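Local coordinates for protein beta-glucanase (Bacteroides thetaiotaomicron, PDB 6EUG) that probably hydrolyses glycosidic bonds of beta-1,3-linked galactan through its family 43 glycosidase domain, the part of a longer two-family protein present in this chain, at residues A266-T278 with A289-W301. Sequence-based numbering, arbitrary orientation.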
ATOM      1  N   ALA A 266      -4.392  -0.687   3.743  1.00 13.02           N
ATOM      2  CA  ALA A 266      -3.688  -1.161   4.929  1.00 14.75           C
ATOM      3  C   ALA A 266      -4.514  -2.333   5.493  1.00 14.49           C
ATOM      4  O   ALA A 266      -5.746  -2.300   5.499  1.00 16.53           O
ATOM      5  CB  ALA A 266      -3.551  -0.042   5.965  1.00 16.78           C
ATOM      6  N   ILE A 267      -3.828  -3.386   5.902  1.00 14.85           N
ATOM      7  CA  ILE A 267      -4.470  -4.686   6.227  1.00 13.70           C
ATOM      8  C   ILE A 267      -3.879  -5.374   7.448  1.00 13.66           C
ATOM      9  O   ILE A 267      -2.678  -5.279   7.680  1.00 14.21           O
ATOM     10  CB  ILE A 267      -4.445  -5.639   5.010  1.00 14.92           C
ATOM     11  CG1 ILE A 267      -5.294  -6.917   5.263  1.00 16.13           C
ATOM     12  CG2 ILE A 267      -3.027  -5.986   4.587  1.00 17.36           C
ATOM     13  CD1 ILE A 267      -5.594  -7.699   3.987  1.00 17.99           C
ATOM     14  N   PHE A 268      -4.736  -6.054   8.207  1.00 14.41           N
ATOM     15  CA  PHE A 268      -4.337  -6.957   9.288  1.00 14.98           C
ATOM     16  C   PHE A 268      -5.323  -8.105   9.452  1.00 14.44           C
ATOM     17  O   PHE A 268      -6.429  -8.089   8.871  1.00 16.61           O
ATOM     18  CB  PHE A 268      -4.119  -6.218  10.642  1.00 14.94           C
ATOM     19  CG  PHE A 268      -5.375  -5.727  11.326  1.00 16.81           C
ATOM     20  CD1 PHE A 268      -5.997  -4.554  10.902  1.00 16.45           C
ATOM     21  CD2 PHE A 268      -5.866  -6.362  12.471  1.00 17.29           C
ATOM     22  CE1 PHE A 268      -7.121  -4.056  11.546  1.00 16.59           C
ATOM     23  CE2 PHE A 268      -7.020  -5.874  13.125  1.00 17.89           C
ATOM     24  CZ  PHE A 268      -7.642  -4.713  12.647  1.00 16.11           C
ATOM     25  N   LYS A 269      -4.918  -9.106  10.250  1.00 15.16           N
ATOM     26  CA  LYS A 269      -5.755 -10.263  10.560  1.00 15.81           C
ATOM     27  C   LYS A 269      -5.779 -10.435  12.070  1.00 15.44           C
ATOM     28  O   LYS A 269      -4.714 -10.361  12.707  1.00 15.91           O
ATOM     29  CB  LYS A 269      -5.237 -11.535   9.866  1.00 15.99           C
ATOM     30  CG  LYS A 269      -6.055 -12.794  10.137  1.00 16.66           C
ATOM     31  CD  LYS A 269      -5.458 -14.014   9.443  1.00 18.39           C
ATOM     32  CE  LYS A 269      -6.433 -15.193   9.494  1.00 17.49           C
ATOM     33  NZ  LYS A 269      -5.966 -16.427   8.819  1.00 17.80           N
ATOM     34  N   LYS A 270      -6.986 -10.648  12.621  1.00 14.73           N
ATOM     35  CA  LYS A 270      -7.185 -10.848  14.063  1.00 14.23           C
ATOM     36  C   LYS A 270      -8.205 -11.944  14.329  1.00 14.19           C
ATOM     37  O   LYS A 270      -9.372 -11.824  13.915  1.00 15.50           O
ATOM     38  CB  LYS A 270      -7.627  -9.523  14.738  1.00 15.77           C
ATOM     39  CG  LYS A 270      -7.867  -9.619  16.266  1.00 18.06           C
ATOM     40  CD  LYS A 270      -8.169  -8.237  16.844  1.00 23.69           C
ATOM     41  CE  LYS A 270      -8.391  -8.239  18.350  1.00 29.53           C
ATOM     42  NZ  LYS A 270      -9.794  -8.638  18.669  1.00 29.64           N
ATOM     43  N   GLU A 271      -7.798 -12.982  15.066  1.00 16.62           N
ATOM     44  CA  GLU A 271      -8.712 -14.079  15.457  1.00 18.25           C
ATOM     45  C   GLU A 271      -9.515 -14.641  14.279  1.00 17.54           C
ATOM     46  O   GLU A 271     -10.732 -14.798  14.351  1.00 18.60           O
ATOM     47  CB  GLU A 271      -9.622 -13.592  16.597  1.00 23.36           C
ATOM     48  CG  GLU A 271      -8.812 -13.232  17.832  1.00 26.87           C
ATOM     49  CD  GLU A 271      -9.630 -12.711  18.985  1.00 31.90           C
ATOM     50  OE1 GLU A 271     -10.642 -12.024  18.786  1.00 31.28           O
ATOM     51  OE2 GLU A 271      -9.230 -12.997  20.116  1.00 43.67           O
ATOM     52  N   GLY A 272      -8.817 -14.888  13.163  1.00 17.11           N
ATOM     53  CA  GLY A 272      -9.441 -15.431  11.954  1.00 17.01           C
ATOM     54  C   GLY A 272      -9.996 -14.500  10.898  1.00 15.79           C
ATOM     55  O   GLY A 272     -10.266 -14.954   9.763  1.00 16.82           O
ATOM     56  N   THR A 273     -10.176 -13.229  11.257  1.00 15.46           N
ATOM     57  CA  THR A 273     -10.877 -12.264  10.422  1.00 15.78           C
ATOM     58  C   THR A 273      -9.892 -11.241   9.842  1.00 15.19           C
ATOM     59  O   THR A 273      -8.997 -10.743  10.556  1.00 14.48           O
ATOM     60  CB  THR A 273     -11.957 -11.517  11.222  1.00 17.25           C
ATOM     61  OG1 THR A 273     -12.903 -12.465  11.716  1.00 19.83           O
ATOM     62  CG2 THR A 273     -12.643 -10.468  10.367  1.00 16.34           C
ATOM     63  N   TYR A 274     -10.046 -10.999   8.544  1.00 13.48           N
ATOM     64  CA  TYR A 274      -9.255  -9.986   7.812  1.00 13.94           C
ATOM     65  C   TYR A 274      -9.960  -8.620   7.869  1.00 13.89           C
ATOM     66  O   TYR A 274     -11.199  -8.506   7.654  1.00 15.66           O
ATOM     67  CB  TYR A 274      -9.025 -10.425   6.359  1.00 14.23           C
ATOM     68  CG  TYR A 274      -8.263 -11.725   6.228  1.00 14.23           C
ATOM     69  CD1 TYR A 274      -8.941 -12.946   6.297  1.00 15.17           C
ATOM     70  CD2 TYR A 274      -6.873 -11.754   6.120  1.00 16.24           C
ATOM     71  CE1 TYR A 274      -8.279 -14.144   6.193  1.00 16.88           C
ATOM     72  CE2 TYR A 274      -6.197 -12.970   6.027  1.00 19.69           C
ATOM     73  CZ  TYR A 274      -6.908 -14.163   6.091  1.00 18.24           C
ATOM     74  OH  TYR A 274      -6.311 -15.433   6.048  1.00 19.27           O
ATOM     75  N   TRP A 275      -9.161  -7.581   8.115  1.00 13.64           N
ATOM     76  CA  TRP A 275      -9.640  -6.191   8.217  1.00 12.32           C
ATOM     77  C   TRP A 275      -8.746  -5.303   7.351  1.00 14.77           C
ATOM     78  O   TRP A 275      -7.497  -5.274   7.532  1.00 17.36           O
ATOM     79  CB  TRP A 275      -9.573  -5.672   9.666  1.00 13.44           C
ATOM     80  CG  TRP A 275     -10.445  -6.412  10.660  1.00 15.17           C
ATOM     81  CD1 TRP A 275     -10.012  -7.315  11.612  1.00 16.72           C
ATOM     82  CD2 TRP A 275     -11.877  -6.341  10.810  1.00 16.57           C
ATOM     83  NE1 TRP A 275     -11.082  -7.822  12.325  1.00 17.27           N
ATOM     84  CE2 TRP A 275     -12.233  -7.241  11.869  1.00 16.80           C
ATOM     85  CE3 TRP A 275     -12.891  -5.620  10.169  1.00 16.74           C
ATOM     86  CZ2 TRP A 275     -13.544  -7.403  12.303  1.00 18.87           C
ATOM     87  CZ3 TRP A 275     -14.220  -5.799  10.598  1.00 16.30           C
ATOM     88  CH2 TRP A 275     -14.522  -6.686  11.661  1.00 18.42           C
ATOM     89  N   MET A 276      -9.350  -4.544   6.448  1.00 14.90           N
ATOM     90  CA  MET A 276      -8.585  -3.626   5.587  1.00 13.87           C
ATOM     91  C   MET A 276      -9.173  -2.206   5.670  1.00 13.61           C
ATOM     92  O   MET A 276     -10.400  -2.021   5.618  1.00 15.78           O
ATOM     93  CB  MET A 276      -8.611  -4.135   4.135  1.00 16.24           C
ATOM     94  CG  MET A 276      -7.791  -3.329   3.149  1.00 16.03           C
ATOM     95  SD  MET A 276      -7.206  -4.233   1.693  1.00 21.60           S
ATOM     96  CE  MET A 276      -8.638  -5.116   1.062  1.00 21.79           C
ATOM     97  N   ILE A 277      -8.290  -1.222   5.788  1.00 13.76           N
ATOM     98  CA  ILE A 277      -8.664   0.209   5.780  1.00 10.63           C
ATOM     99  C   ILE A 277      -8.134   0.822   4.497  1.00 13.65           C
ATOM    100  O   ILE A 277      -6.966   0.615   4.136  1.00 14.94           O
ATOM    101  CB  ILE A 277      -8.188   0.989   7.045  1.00 11.12           C
ATOM    102  CG1 ILE A 277      -8.841   0.386   8.298  1.00 14.45           C
ATOM    103  CG2 ILE A 277      -8.460   2.492   6.912  1.00 14.38           C
ATOM    104  CD1 ILE A 277      -8.381   0.959   9.631  1.00 14.35           C
ATOM    105  N   THR A 278      -9.004   1.602   3.850  1.00 13.73           N
ATOM    106  CA  THR A 278      -8.678   2.312   2.623  1.00 13.26           C
ATOM    107  C   THR A 278      -9.141   3.761   2.674  1.00 14.73           C
ATOM    108  O   THR A 278      -9.958   4.134   3.541  1.00 16.65           O
ATOM    109  CB  THR A 278      -9.313   1.597   1.413  1.00 13.68           C
ATOM    110  OG1 THR A 278     -10.734   1.524   1.592  1.00 14.09           O
ATOM    111  CG2 THR A 278      -8.800   0.177   1.278  1.00 15.24           C
ATOM    112  N   ALA A 289     -12.390   7.614   5.471  1.00 16.40           N
ATOM    113  CA  ALA A 289     -11.834   6.224   5.410  1.00 15.46           C
ATOM    114  C   ALA A 289     -12.949   5.189   5.286  1.00 15.93           C
ATOM    115  O   ALA A 289     -14.079   5.444   5.708  1.00 18.02           O
ATOM    116  CB  ALA A 289     -10.983   5.914   6.650  1.00 16.92           C
ATOM    117  N   ARG A 290     -12.628   4.047   4.663  1.00 14.67           N
ATOM    118  CA  ARG A 290     -13.522   2.897   4.564  1.00 14.32           C
ATOM    119  C   ARG A 290     -12.900   1.729   5.358  1.00 13.16           C
ATOM    120  O   ARG A 290     -11.638   1.601   5.432  1.00 14.20           O
ATOM    121  CB  ARG A 290     -13.712   2.460   3.091  1.00 15.32           C
ATOM    122  CG  ARG A 290     -14.224   3.565   2.138  1.00 16.87           C
ATOM    123  CD  ARG A 290     -13.150   4.350   1.415  1.00 17.30           C
ATOM    124  NE  ARG A 290     -13.772   5.328   0.527  1.00 20.05           N
ATOM    125  CZ  ARG A 290     -14.055   5.169  -0.764  1.00 18.53           C
ATOM    126  NH1 ARG A 290     -13.760   4.051  -1.424  1.00 19.72           N
ATOM    127  NH2 ARG A 290     -14.651   6.166  -1.400  1.00 21.28           N
ATOM    128  N   LEU A 291     -13.770   0.891   5.925  1.00 13.81           N
ATOM    129  CA  LEU A 291     -13.388  -0.397   6.536  1.00 15.62           C
ATOM    130  C   LEU A 291     -13.942  -1.556   5.706  1.00 15.00           C
ATOM    131  O   LEU A 291     -15.139  -1.590   5.422  1.00 15.37           O
ATOM    132  CB  LEU A 291     -13.898  -0.502   7.972  1.00 15.38           C
ATOM    133  CG  LEU A 291     -13.557  -1.762   8.761  1.00 15.83           C
ATOM    134  CD1 LEU A 291     -12.034  -1.877   8.900  1.00 15.27           C
ATOM    135  CD2 LEU A 291     -14.222  -1.766  10.127  1.00 17.60           C
ATOM    136  N   LEU A 292     -13.065  -2.493   5.326  1.00 14.50           N
ATOM    137  CA  LEU A 292     -13.442  -3.666   4.541  1.00 15.62           C
ATOM    138  C   LEU A 292     -13.102  -4.940   5.327  1.00 16.21           C
ATOM    139  O   LEU A 292     -12.104  -4.958   6.055  1.00 16.86           O
ATOM    140  CB  LEU A 292     -12.774  -3.668   3.191  1.00 14.86           C
ATOM    141  CG  LEU A 292     -12.639  -2.300   2.447  1.00 14.53           C
ATOM    142  CD1 LEU A 292     -11.789  -2.447   1.195  1.00 16.74           C
ATOM    143  CD2 LEU A 292     -14.006  -1.732   2.070  1.00 16.61           C
ATOM    144  N   THR A 293     -13.912  -5.987   5.185  1.00 14.51           N
ATOM    145  CA  THR A 293     -13.668  -7.253   5.918  1.00 14.84           C
ATOM    146  C   THR A 293     -13.999  -8.512   5.106  1.00 15.31           C
ATOM    147  O   THR A 293     -14.909  -8.496   4.223  1.00 14.81           O
ATOM    148  CB  THR A 293     -14.404  -7.241   7.279  1.00 14.00           C
ATOM    149  OG1 THR A 293     -14.022  -8.345   8.123  1.00 15.67           O
ATOM    150  CG2 THR A 293     -15.932  -7.273   7.081  1.00 15.50           C
ATOM    151  N   ALA A 294     -13.271  -9.590   5.423  1.00 15.64           N
ATOM    152  CA  ALA A 294     -13.517 -10.929   4.892  1.00 15.89           C
ATOM    153  C   ALA A 294     -13.127 -12.018   5.894  1.00 15.11           C
ATOM    154  O   ALA A 294     -12.280 -11.787   6.798  1.00 14.31           O
ATOM    155  CB  ALA A 294     -12.774 -11.164   3.579  1.00 16.44           C
ATOM    156  N   ASP A 295     -13.716 -13.199   5.720  1.00 17.03           N
ATOM    157  CA  ASP A 295     -13.312 -14.400   6.499  1.00 17.43           C
ATOM    158  C   ASP A 295     -12.348 -15.348   5.793  1.00 17.39           C
ATOM    159  O   ASP A 295     -12.024 -16.425   6.337  1.00 17.32           O
ATOM    160  CB  ASP A 295     -14.556 -15.167   7.024  1.00 18.06           C
ATOM    161  CG  ASP A 295     -15.393 -14.342   8.034  1.00 19.45           C
ATOM    162  OD1 ASP A 295     -14.896 -13.382   8.631  1.00 21.81           O
ATOM    163  OD2 ASP A 295     -16.588 -14.654   8.229  1.00 27.69           O
ATOM    164  N   SER A 296     -11.958 -15.003   4.561  0.50 16.21           N
ATOM    165  CA  SER A 296     -10.905 -15.705   3.797  0.50 16.34           C
ATOM    166  C   SER A 296     -10.305 -14.668   2.843  0.50 14.66           C
ATOM    167  O   SER A 296     -11.035 -13.830   2.311  0.50 15.50           O
ATOM    168  CB  SER A 296     -11.468 -16.889   3.012  0.50 15.84           C
ATOM    169  OG  SER A 296     -10.434 -17.613   2.341  0.50 17.63           O
ATOM    170  N   MET A 297      -8.982 -14.695   2.654  1.00 13.83           N
ATOM    171  CA  MET A 297      -8.308 -13.662   1.880  1.00 14.26           C
ATOM    172  C   MET A 297      -8.845 -13.548   0.456  1.00 13.17           C
ATOM    173  O   MET A 297      -9.047 -12.407  -0.028  1.00 14.67           O
ATOM    174  CB  MET A 297      -6.778 -13.915   1.839  1.00 16.72           C
ATOM    175  CG  MET A 297      -5.940 -12.893   1.064  1.00 18.00           C
ATOM    176  SD  MET A 297      -5.938 -11.231   1.772  1.00 17.78           S
ATOM    177  CE  MET A 297      -4.618 -11.382   2.955  1.00 18.71           C
ATOM    178  N   LEU A 298      -9.033 -14.686  -0.212  1.00 14.89           N
ATOM    179  CA  LEU A 298      -9.553 -14.709  -1.587  1.00 12.69           C
ATOM    180  C   LEU A 298     -11.070 -14.993  -1.669  1.00 13.24           C
ATOM    181  O   LEU A 298     -11.599 -15.340  -2.750  1.00 16.22           O
ATOM    182  CB  LEU A 298      -8.766 -15.650  -2.506  1.00 12.69           C
ATOM    183  CG  LEU A 298      -7.254 -15.366  -2.578  1.00 14.59           C
ATOM    184  CD1 LEU A 298      -6.572 -16.340  -3.507  1.00 16.58           C
ATOM    185  CD2 LEU A 298      -6.990 -13.952  -3.065  1.00 16.32           C
ATOM    186  N   GLY A 299     -11.770 -14.801  -0.560  1.00 13.92           N
ATOM    187  CA  GLY A 299     -13.245 -14.909  -0.543  1.00 14.97           C
ATOM    188  C   GLY A 299     -13.960 -13.598  -0.807  1.00 15.57           C
ATOM    189  O   GLY A 299     -13.368 -12.663  -1.313  1.00 16.30           O
ATOM    190  N   GLU A 300     -15.261 -13.551  -0.511  1.00 15.85           N
ATOM    191  CA  GLU A 300     -16.027 -12.325  -0.620  1.00 15.78           C
ATOM    192  C   GLU A 300     -15.764 -11.331   0.492  1.00 14.05           C
ATOM    193  O   GLU A 300     -15.671 -11.696   1.653  1.00 16.79           O
ATOM    194  CB  GLU A 300     -17.532 -12.640  -0.677  1.00 17.41           C
ATOM    195  CG  GLU A 300     -17.975 -13.321  -1.960  1.00 22.83           C
ATOM    196  CD  GLU A 300     -17.993 -12.409  -3.184  1.00 24.78           C
ATOM    197  OE1 GLU A 300     -17.907 -11.142  -3.081  1.00 28.47           O
ATOM    198  OE2 GLU A 300     -18.111 -12.991  -4.285  1.00 29.72           O
ATOM    199  N   TRP A 301     -15.614 -10.056   0.115  1.00 13.53           N
ATOM    200  CA  TRP A 301     -15.405  -8.938   1.039  1.00 14.39           C
ATOM    201  C   TRP A 301     -16.668  -8.032   1.163  1.00 13.88           C
ATOM    202  O   TRP A 301     -17.488  -7.958   0.236  1.00 15.98           O
ATOM    203  CB  TRP A 301     -14.207  -8.086   0.597  1.00 15.18           C
ATOM    204  CG  TRP A 301     -12.816  -8.767   0.744  1.00 14.01           C
ATOM    205  CD1 TRP A 301     -12.300  -9.830   0.035  1.00 14.56           C
ATOM    206  CD2 TRP A 301     -11.835  -8.412   1.693  1.00 14.04           C
ATOM    207  NE1 TRP A 301     -11.023 -10.134   0.496  1.00 14.04           N
ATOM    208  CE2 TRP A 301     -10.736  -9.300   1.534  1.00 14.75           C
ATOM    209  CE3 TRP A 301     -11.792  -7.451   2.727  1.00 13.44           C
ATOM    210  CZ2 TRP A 301      -9.582  -9.203   2.327  1.00 15.65           C
ATOM    211  CZ3 TRP A 301     -10.662  -7.373   3.509  1.00 15.01           C
ATOM    212  CH2 TRP A 301      -9.576  -8.253   3.320  1.00 14.97           C
TER
HETATM  213  O   HOH W   1      -9.694 -16.821   7.900  1.00 21.34           O
HETATM  214  O   HOH W   2      -7.372 -16.804   3.985  1.00 24.97           O
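M276 and W301 meet on the face of the hairpin, formed by strands 273-278 and 290-294, that carries Y274, M276 and T278. The M276 methyl CE lies over the six-membered ring of W301, 4.1 Å from its centroid, a CH-pi contact, while A294 CB sits over the centre of the opposite face. Y274 CB reaches W301 CH2 at 3.8 Å. The indole is fixed by the preceding turn 296-299: W301 NE1 donates to M297 O at 3.1 Å, the oxygen lying near the indole plane.

M297 closes the end of this layer: its CE touches Y274 CE2 at 3.8 Å and its sulfur makes an oblique Met-aromatic contact with the same ring. A water links Y274 OH to M297 N, and D220 also bonds the hydroxyl.

On the opposite face of the sheet, with W275, T293, I277 and L291, T293 OG1 lies over one face of the W275 indole, offset toward its rim. With OG1 anti to the backbone N (chi1 -170°), T293 OG1 donates to Y274 O at 2.9 Å; A294 N supplies that carbonyl's second bond. The antiparallel ladder continues through M276 with L292 and reaches T278 with R290; T278 OG1 and R290 NH1 both bond OD1 of N262.

Flanked by strands 265-270 and 302-304, the hairpin forms the two middle strands of a four-stranded antiparallel sheet, one blade of the five-bladed beta-propeller of family 43. I228 of strand 225-231 packs against M276, and P363 of strand 363-366 against W275 and L291.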